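Local coordinates for uncharacterized lipoprotein GfcB (Escherichia coli K12, PDB 2IN5) that is of unknown function but, as a membrane lipoprotein related to a group 4 capsule protein, may take part in capsule polysaccharide export or assembly, at residues G52-Q56 and E57-W61; V89-S92 and G93-P96; V154-R158 and P159-W163. One frame throughout, in Å; residues are numbered along the deposited sequence.

Contact 1. Residues G52-Q56 and E57-W61; sequences GYIEQ and EQSKW
Gly-52 to Glu-55 and Gln-58 to Trp-61 run antiparallel, 160° between their directions, and a type I' turn from Glu-55 to Gln-58 joins them into a tight hairpin. At the turn, Glu-55 N donates to Gln-58 O, while the return bond from Gln-58 N reaches Glu-55 O (2.8 Å) from above the carbonyl plane. Further along, Lys-60 N meets Tyr-53 O almost head-on at 2.9 Å, and Gly-52 N donates to Lys-60 O at 3.0 Å; with both Gly-52 and Tyr-53 facing Lys-60, the pairing contains a classic beta bulge. Tyr-53, Glu-55 and Lys-60 share one face. The Tyr-53 ring lies obliquely against the lysine stem, CE1 3.7 Å from Lys-60 CB. Bends at chi2 (81°) and chi4 (-54°) carry the lysine chain along the hairpin toward the turn, and NZ forms a salt bridge with Glu-55 OE2 (3.1 Å), approaching from above the carboxylate plane. The other oxygen, Glu-55 OE1, is hydrogen-bonded to Tyr-53 OH and salt-bridged to Lys-60, both of the second subunit, where the two Tyr-53 rings also stack. With an alanine at Lys-60, Glu-55 OE2 would probably lose its cationic mate within the hairpin, and the CE1 side of the Tyr-53 ring its aliphatic support. The Glu-55 carboxylate thus couples the hairpin's internal ion pair to the dimer interface, and the nearby ammonium groups probably stabilise its negative charge.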
loop_
_atom_site.group_PDB
_atom_site.type_symbol
_atom_site.label_atom_id
_atom_site.label_comp_id
_atom_site.label_asym_id
_atom_site.label_seq_id
_atom_site.Cartn_x
_atom_site.Cartn_y
_atom_site.Cartn_z
ATOM N N GLY A 52 5.233 0.149 -6.948
ATOM C CA GLY A 52 4.953 1.316 -6.137
ATOM C C GLY A 52 5.356 1.154 -4.685
ATOM O O GLY A 52 6.016 2.025 -4.132
ATOM N N TYR A 53 4.977 0.043 -4.062
ATOM C CA TYR A 53 5.307 -0.151 -2.657
ATOM C C TYR A 53 5.093 -1.569 -2.179
ATOM O O TYR A 53 4.463 -2.379 -2.861
ATOM C CB TYR A 53 4.484 0.814 -1.807
ATOM C CG TYR A 53 3.028 0.888 -2.222
ATOM C CD1 TYR A 53 2.098 -0.045 -1.762
ATOM C CD2 TYR A 53 2.585 1.881 -3.092
ATOM C CE1 TYR A 53 0.763 0.014 -2.159
ATOM C CE2 TYR A 53 1.255 1.946 -3.496
ATOM C CZ TYR A 53 0.352 1.014 -3.026
ATOM O OH TYR A 53 -0.965 1.101 -3.415
ATOM N N ILE A 54 5.629 -1.877 -1.005
ATOM C CA ILE A 54 5.486 -3.226 -0.460
ATOM C C ILE A 54 4.871 -3.187 0.928
ATOM O O ILE A 54 5.297 -2.414 1.778
ATOM C CB ILE A 54 6.851 -3.947 -0.387
ATOM C CG1 ILE A 54 7.543 -3.891 -1.757
ATOM C CG2 ILE A 54 6.656 -5.389 0.047
ATOM C CD1 ILE A 54 8.956 -4.449 -1.755
ATOM N N GLU A 55 3.862 -4.027 1.139
ATOM C CA GLU A 55 3.162 -4.122 2.417
ATOM C C GLU A 55 2.996 -5.586 2.820
ATOM O O GLU A 55 2.463 -6.392 2.060
ATOM C CB GLU A 55 1.788 -3.449 2.313
ATOM C CG GLU A 55 1.855 -1.924 2.310
ATOM C CD GLU A 55 0.511 -1.257 2.037
ATOM O OE1 GLU A 55 0.405 -0.023 2.242
ATOM O OE2 GLU A 55 -0.434 -1.962 1.608
ATOM N N GLN A 56 3.457 -5.923 4.023
ATOM C CA GLN A 56 3.385 -7.295 4.547
ATOM C C GLN A 56 3.871 -8.300 3.518
ATOM O O GLN A 56 3.157 -9.241 3.163
ATOM C CB GLN A 56 1.954 -7.656 4.972
ATOM C CG GLN A 56 1.417 -6.823 6.119
ATOM C CD GLN A 56 0.755 -5.535 5.653
ATOM O OE1 GLN A 56 0.866 -4.492 6.306
ATOM N NE2 GLN A 56 0.044 -5.605 4.522
ATOM N N GLU A 57 5.088 -8.082 3.034
ATOM C CA GLU A 57 5.697 -8.953 2.037
ATOM C C GLU A 57 4.866 -9.079 0.768
ATOM O O GLU A 57 4.920 -10.087 0.072
ATOM C CB GLU A 57 5.964 -10.342 2.637
ATOM C CG GLU A 57 6.963 -10.304 3.793
ATOM C CD GLU A 57 7.504 -11.669 4.161
ATOM O OE1 GLU A 57 6.700 -12.565 4.503
ATOM O OE2 GLU A 57 8.743 -11.844 4.116
ATOM N N GLN A 58 4.085 -8.056 0.467
ATOM C CA GLN A 58 3.277 -8.080 -0.739
ATOM C C GLN A 58 3.717 -6.940 -1.651
ATOM O O GLN A 58 3.681 -5.779 -1.257
ATOM C CB GLN A 58 1.801 -7.940 -0.381
ATOM C CG GLN A 58 1.079 -9.261 -0.280
ATOM C CD GLN A 58 -0.378 -9.093 0.094
ATOM O OE1 GLN A 58 -1.173 -10.016 -0.058
ATOM N NE2 GLN A 58 -0.734 -7.912 0.596
ATOM N N SER A 59 4.144 -7.279 -2.858
ATOM C CA SER A 59 4.604 -6.281 -3.818
ATOM C C SER A 59 3.436 -5.714 -4.609
ATOM O O SER A 59 2.734 -6.456 -5.289
ATOM C CB SER A 59 5.606 -6.905 -4.793
ATOM O OG SER A 59 6.782 -7.334 -4.132
ATOM N N LYS A 60 3.221 -4.405 -4.527
ATOM C CA LYS A 60 2.119 -3.791 -5.271
ATOM C C LYS A 60 2.619 -3.018 -6.487
ATOM O O LYS A 60 3.229 -1.965 -6.343
ATOM C CB LYS A 60 1.320 -2.846 -4.375
ATOM C CG LYS A 60 0.366 -3.537 -3.426
ATOM C CD LYS A 60 1.058 -4.066 -2.196
ATOM C CE LYS A 60 0.034 -4.667 -1.244
ATOM N NZ LYS A 60 -1.046 -3.693 -0.924
ATOM N N TRP A 61 2.339 -3.550 -7.674
ATOM C CA TRP A 61 2.753 -2.940 -8.935
ATOM C C TRP A 61 1.651 -2.071 -9.551
ATOM O O TRP A 61 0.488 -2.466 -9.608
ATOM C CB TRP A 61 3.160 -4.025 -9.928
ATOM C CG TRP A 61 4.088 -5.044 -9.343
ATOM C CD1 TRP A 61 3.759 -6.056 -8.488
ATOM C CD2 TRP A 61 5.504 -5.144 -9.554
ATOM N NE1 TRP A 61 4.877 -6.782 -8.154
ATOM C CE2 TRP A 61 5.963 -6.246 -8.794
ATOM C CE3 TRP A 61 6.426 -4.412 -10.310
ATOM C CZ2 TRP A 61 7.308 -6.636 -8.770
ATOM C CZ3 TRP A 61 7.766 -4.795 -10.288
ATOM C CH2 TRP A 61 8.194 -5.901 -9.521
#

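Contact 2. Residues V89-S92 and G93-P96; sequences VTNS and GQDP
Asn-91 and Gln-94 meet through the backbone first: Gln-94 N donates to Asn-91 O in a weak bond of 3.3 Å. One residue on, Asp-95 N reaches Ser-92 O, also weakly and at 3.3 Å, although both bonds are fairly straight (159° and 160°). These successive three-residue links wind the chain into a short helical turn through Ser-92 and Gly-93. Asn-91 O has a second donor in Trp-109 NE1, whose side chain also packs against Gln-94, Asp-95 and Pro-96, and the amide nitrogen of Asn-91 is bound to Thr-110 O, which ties the turn to strand 108-117. With CG anti to the backbone N (chi1 -169°), the Asn-91 amide reaches over to the stem of Gln-94, whose CB lies 3.6 Å from Asn-91 OD1 and equally far from Asn-91 ND2. The two side-chain amides are within 16° of parallel, but the contact is made by this methylene. At the second bond, Asp-95 CB rests 3.5 Å from Ser-92 O, while its carboxylate heads away to a salt bridge with Arg-75. Since its internal bonds are weak, the turn probably owes much of its fixed shape to Trp-109, Thr-110 and Arg-75, with the arginine balancing the charge of buried Asp-95.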
loop_
_atom_site.group_PDB
_atom_site.type_symbol
_atom_site.label_atom_id
_atom_site.label_comp_id
_atom_site.label_asym_id
_atom_site.label_seq_id
_atom_site.Cartn_x
_atom_site.Cartn_y
_atom_site.Cartn_z
ATOM N N VAL A 89 -6.423 -15.407 -2.687
ATOM C CA VAL A 89 -5.706 -16.660 -2.785
ATOM C C VAL A 89 -5.484 -17.012 -1.322
ATOM O O VAL A 89 -5.019 -16.183 -0.546
ATOM C CB VAL A 89 -4.343 -16.523 -3.491
ATOM C CG1 VAL A 89 -3.674 -17.897 -3.557
ATOM C CG2 VAL A 89 -4.521 -15.961 -4.892
ATOM N N THR A 90 -5.855 -18.220 -0.933
ATOM C CA THR A 90 -5.672 -18.624 0.454
ATOM C C THR A 90 -4.384 -19.416 0.619
ATOM O O THR A 90 -3.726 -19.770 -0.367
ATOM C CB THR A 90 -6.833 -19.523 0.960
ATOM O OG1 THR A 90 -6.799 -20.773 0.264
ATOM C CG2 THR A 90 -8.179 -18.852 0.733
ATOM N N ASN A 91 -4.036 -19.684 1.877
ATOM C CA ASN A 91 -2.861 -20.483 2.222
ATOM C C ASN A 91 -1.663 -20.092 1.348
ATOM O O ASN A 91 -0.910 -20.949 0.874
ATOM C CB ASN A 91 -3.225 -21.962 2.042
ATOM C CG ASN A 91 -2.186 -22.914 2.618
ATOM O OD1 ASN A 91 -1.677 -22.714 3.729
ATOM N ND2 ASN A 91 -1.894 -23.975 1.878
ATOM N N SER A 92 -1.498 -18.789 1.146
ATOM C CA SER A 92 -0.410 -18.275 0.315
ATOM C C SER A 92 0.932 -18.330 1.040
ATOM O O SER A 92 1.992 -18.197 0.424
ATOM C CB SER A 92 -0.714 -16.840 -0.124
ATOM O OG SER A 92 -0.805 -15.977 0.987
ATOM N N GLY A 93 0.876 -18.537 2.353
ATOM C CA GLY A 93 2.089 -18.612 3.137
ATOM C C GLY A 93 2.786 -19.944 2.932
ATOM O O GLY A 93 3.934 -20.116 3.340
ATOM N N GLN A 94 2.096 -20.886 2.297
ATOM C CA GLN A 94 2.640 -22.220 2.046
ATOM C C GLN A 94 3.081 -22.382 0.591
ATOM O O GLN A 94 3.354 -23.490 0.130
ATOM C CB GLN A 94 1.581 -23.278 2.373
ATOM C CG GLN A 94 2.064 -24.419 3.267
ATOM C CD GLN A 94 2.827 -23.921 4.485
ATOM O OE1 GLN A 94 2.415 -22.958 5.145
ATOM N NE2 GLN A 94 3.944 -24.579 4.795
ATOM N N ASP A 95 3.133 -21.281 -0.147
ATOM C CA ASP A 95 3.553 -21.355 -1.537
ATOM C C ASP A 95 5.064 -21.559 -1.590
ATOM O O ASP A 95 5.822 -20.806 -0.988
ATOM C CB ASP A 95 3.140 -20.082 -2.275
ATOM C CG ASP A 95 3.695 -20.011 -3.688
ATOM O OD1 ASP A 95 3.900 -21.071 -4.326
ATOM O OD2 ASP A 95 3.908 -18.877 -4.161
ATOM N N PRO A 96 5.516 -22.598 -2.306
ATOM C CA PRO A 96 6.951 -22.896 -2.429
ATOM C C PRO A 96 7.810 -21.740 -2.940
ATOM O O PRO A 96 8.992 -21.655 -2.623
ATOM C CB PRO A 96 6.981 -24.124 -3.345
ATOM C CG PRO A 96 5.674 -24.091 -4.057
ATOM C CD PRO A 96 4.702 -23.576 -3.044
#

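Contact 3. Residues V154-R158 and P159-W163; sequences VTSTR and PEKQW
Val-154 lies under one face of the Trp-163 indole: its CG1 is 4.0 Å from the centroid of the six-membered ring and 25° off the normal, a CH-pi contact that comes closest at Trp-163 CZ2. The indole is turned back over the neighbouring strand by chi1 of 65°, with CG lodged between its own backbone N and carbonyl carbon. Ser-156, on the same side of the sheet as Val-154, meets the ring at its edge instead, OG standing 3.4 Å from Trp-163 CZ3. The valine and serine therefore hold two different aspects of one ring, and Leu-126 of strand 120-140 also packs against the tryptophan. Beyond the indole, Ser-156 OG touches Lys-161 CB and shares a water (2.9 Å from Ser-156 OG) that donates to Thr-157 O and Pro-159 O, bridging carbonyls that the tight bend brings together. On the other face of the sheet, Thr-155 and Gln-162 lie alongside each other, pointing the same way, with Thr-155 CG2 3.6 Å from Gln-162 CB. Between the strands, reciprocal backbone bonds join Val-154 with Trp-163 and Ser-156 with Lys-161, the shortest running from Ser-156 N to Lys-161 O at 2.7 Å. A cis peptide before Pro-159 helps reverse the chain. The whole is the end of an antiparallel beta hairpin between strands 143-156 and 161-170, its exposed connection braced by water and its strands by a cross-strand valine-tryptophan CH-pi pair.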
loop_
_atom_site.group_PDB
_atom_site.type_symbol
_atom_site.label_atom_id
_atom_site.label_comp_id
_atom_site.label_asym_id
_atom_site.label_seq_id
_atom_site.Cartn_x
_atom_site.Cartn_y
_atom_site.Cartn_z
ATOM N N VAL A 154 -0.746 -27.752 -12.163
ATOM C CA VAL A 154 -1.895 -27.450 -11.322
ATOM C C VAL A 154 -3.159 -28.163 -11.782
ATOM O O VAL A 154 -3.385 -28.358 -12.978
ATOM C CB VAL A 154 -2.190 -25.918 -11.279
ATOM C CG1 VAL A 154 -3.185 -25.614 -10.179
ATOM C CG2 VAL A 154 -0.907 -25.133 -11.064
ATOM N N THR A 155 -3.963 -28.585 -10.817
ATOM C CA THR A 155 -5.232 -29.234 -11.114
ATOM C C THR A 155 -6.270 -28.621 -10.179
ATOM O O THR A 155 -6.014 -28.434 -8.984
ATOM C CB THR A 155 -5.192 -30.791 -10.912
ATOM O OG1 THR A 155 -4.880 -31.102 -9.549
ATOM C CG2 THR A 155 -4.157 -31.437 -11.831
ATOM N N SER A 156 -7.421 -28.260 -10.737
ATOM C CA SER A 156 -8.511 -27.698 -9.946
ATOM C C SER A 156 -9.685 -28.644 -10.102
ATOM O O SER A 156 -9.675 -29.531 -10.954
ATOM C CB SER A 156 -8.899 -26.294 -10.430
ATOM O OG SER A 156 -9.226 -26.295 -11.806
ATOM N N THR A 157 -10.706 -28.442 -9.289
ATOM C CA THR A 157 -11.855 -29.315 -9.336
ATOM C C THR A 157 -13.151 -28.523 -9.479
ATOM O O THR A 157 -13.184 -27.316 -9.227
ATOM C CB THR A 157 -11.894 -30.152 -8.060
ATOM O OG1 THR A 157 -12.915 -31.150 -8.160
ATOM C CG2 THR A 157 -12.163 -29.252 -6.877
ATOM N N ARG A 158 -14.210 -29.215 -9.892
ATOM C CA ARG A 158 -15.539 -28.621 -10.057
ATOM C C ARG A 158 -15.603 -27.335 -10.873
ATOM O O ARG A 158 -15.845 -26.259 -10.333
ATOM C CB ARG A 158 -16.162 -28.360 -8.689
ATOM C CG ARG A 158 -16.238 -29.580 -7.809
ATOM C CD ARG A 158 -17.048 -29.284 -6.567
ATOM N NE ARG A 158 -18.435 -28.953 -6.888
ATOM C CZ ARG A 158 -19.287 -29.788 -7.474
ATOM N NH1 ARG A 158 -18.895 -31.011 -7.808
ATOM N NH2 ARG A 158 -20.537 -29.407 -7.715
ATOM N N PRO A 159 -15.401 -27.432 -12.191
ATOM C CA PRO A 159 -15.118 -28.675 -12.907
ATOM C C PRO A 159 -13.635 -29.039 -12.813
ATOM O O PRO A 159 -12.801 -28.199 -12.480
ATOM C CB PRO A 159 -15.542 -28.341 -14.330
ATOM C CG PRO A 159 -15.127 -26.914 -14.454
ATOM C CD PRO A 159 -15.592 -26.317 -13.138
ATOM N N GLU A 160 -13.320 -30.294 -13.112
ATOM C CA GLU A 160 -11.950 -30.787 -13.069
ATOM C C GLU A 160 -11.150 -30.166 -14.207
ATOM O O GLU A 160 -11.461 -30.371 -15.382
ATOM C CB GLU A 160 -11.949 -32.314 -13.195
ATOM C CG GLU A 160 -10.621 -32.992 -12.882
ATOM C CD GLU A 160 -10.729 -34.519 -12.893
ATOM O OE1 GLU A 160 -11.524 -35.064 -12.089
ATOM O OE2 GLU A 160 -10.023 -35.174 -13.703
ATOM N N LYS A 161 -10.130 -29.390 -13.861
ATOM C CA LYS A 161 -9.299 -28.755 -14.878
ATOM C C LYS A 161 -7.834 -28.868 -14.480
ATOM O O LYS A 161 -7.515 -29.056 -13.307
ATOM C CB LYS A 161 -9.680 -27.274 -15.031
ATOM C CG LYS A 161 -11.183 -27.030 -15.161
ATOM C CD LYS A 161 -11.543 -25.544 -15.111
ATOM C CE LYS A 161 -11.437 -24.874 -16.474
ATOM N NZ LYS A 161 -10.073 -24.995 -17.047
ATOM N N GLN A 162 -6.947 -28.779 -15.463
ATOM C CA GLN A 162 -5.517 -28.835 -15.199
ATOM C C GLN A 162 -4.718 -28.081 -16.250
ATOM O O GLN A 162 -4.961 -28.198 -17.451
ATOM C CB GLN A 162 -5.012 -30.279 -15.109
ATOM C CG GLN A 162 -5.208 -31.115 -16.351
ATOM C CD GLN A 162 -4.534 -32.478 -16.238
ATOM O OE1 GLN A 162 -4.907 -33.433 -16.932
ATOM N NE2 GLN A 162 -3.526 -32.570 -15.366
ATOM N N TRP A 163 -3.767 -27.293 -15.770
ATOM C CA TRP A 163 -2.908 -26.505 -16.629
ATOM C C TRP A 163 -1.526 -26.456 -15.994
ATOM O O TRP A 163 -1.325 -26.954 -14.883
ATOM C CB TRP A 163 -3.473 -25.095 -16.781
ATOM C CG TRP A 163 -3.485 -24.294 -15.513
ATOM C CD1 TRP A 163 -2.612 -23.302 -15.163
ATOM C CD2 TRP A 163 -4.445 -24.378 -14.453
ATOM N NE1 TRP A 163 -2.975 -22.755 -13.952
ATOM C CE2 TRP A 163 -4.097 -23.396 -13.495
ATOM C CE3 TRP A 163 -5.568 -25.187 -14.216
ATOM C CZ2 TRP A 163 -4.837 -23.196 -12.321
ATOM C CZ3 TRP A 163 -6.303 -24.986 -13.046
ATOM C CH2 TRP A 163 -5.933 -23.997 -12.115
HETATM O O HOH W 1 -12.128 -26.026 -11.459
#

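From the N terminus, the first of the three is contact 1, which closes the hairpin of strands 47-55 and 58-62 and carries part of the dimer interface. Contact 2 follows after strand 86-89, a turn in the loop leading to strand 108-117, linked also to Arg-75 at the start of strand 75-80. Contact 3 closes the later hairpin of strands 143-156 and 161-170. The three are in series, with neither nesting nor crossing. Contacts 1 and 3 lie on opposite sides of the chain's centre, their own centres 29 Å apart; contact 2 is nearer to both, 16 Å from contact 1 and 18 Å from contact 3, centre to centre.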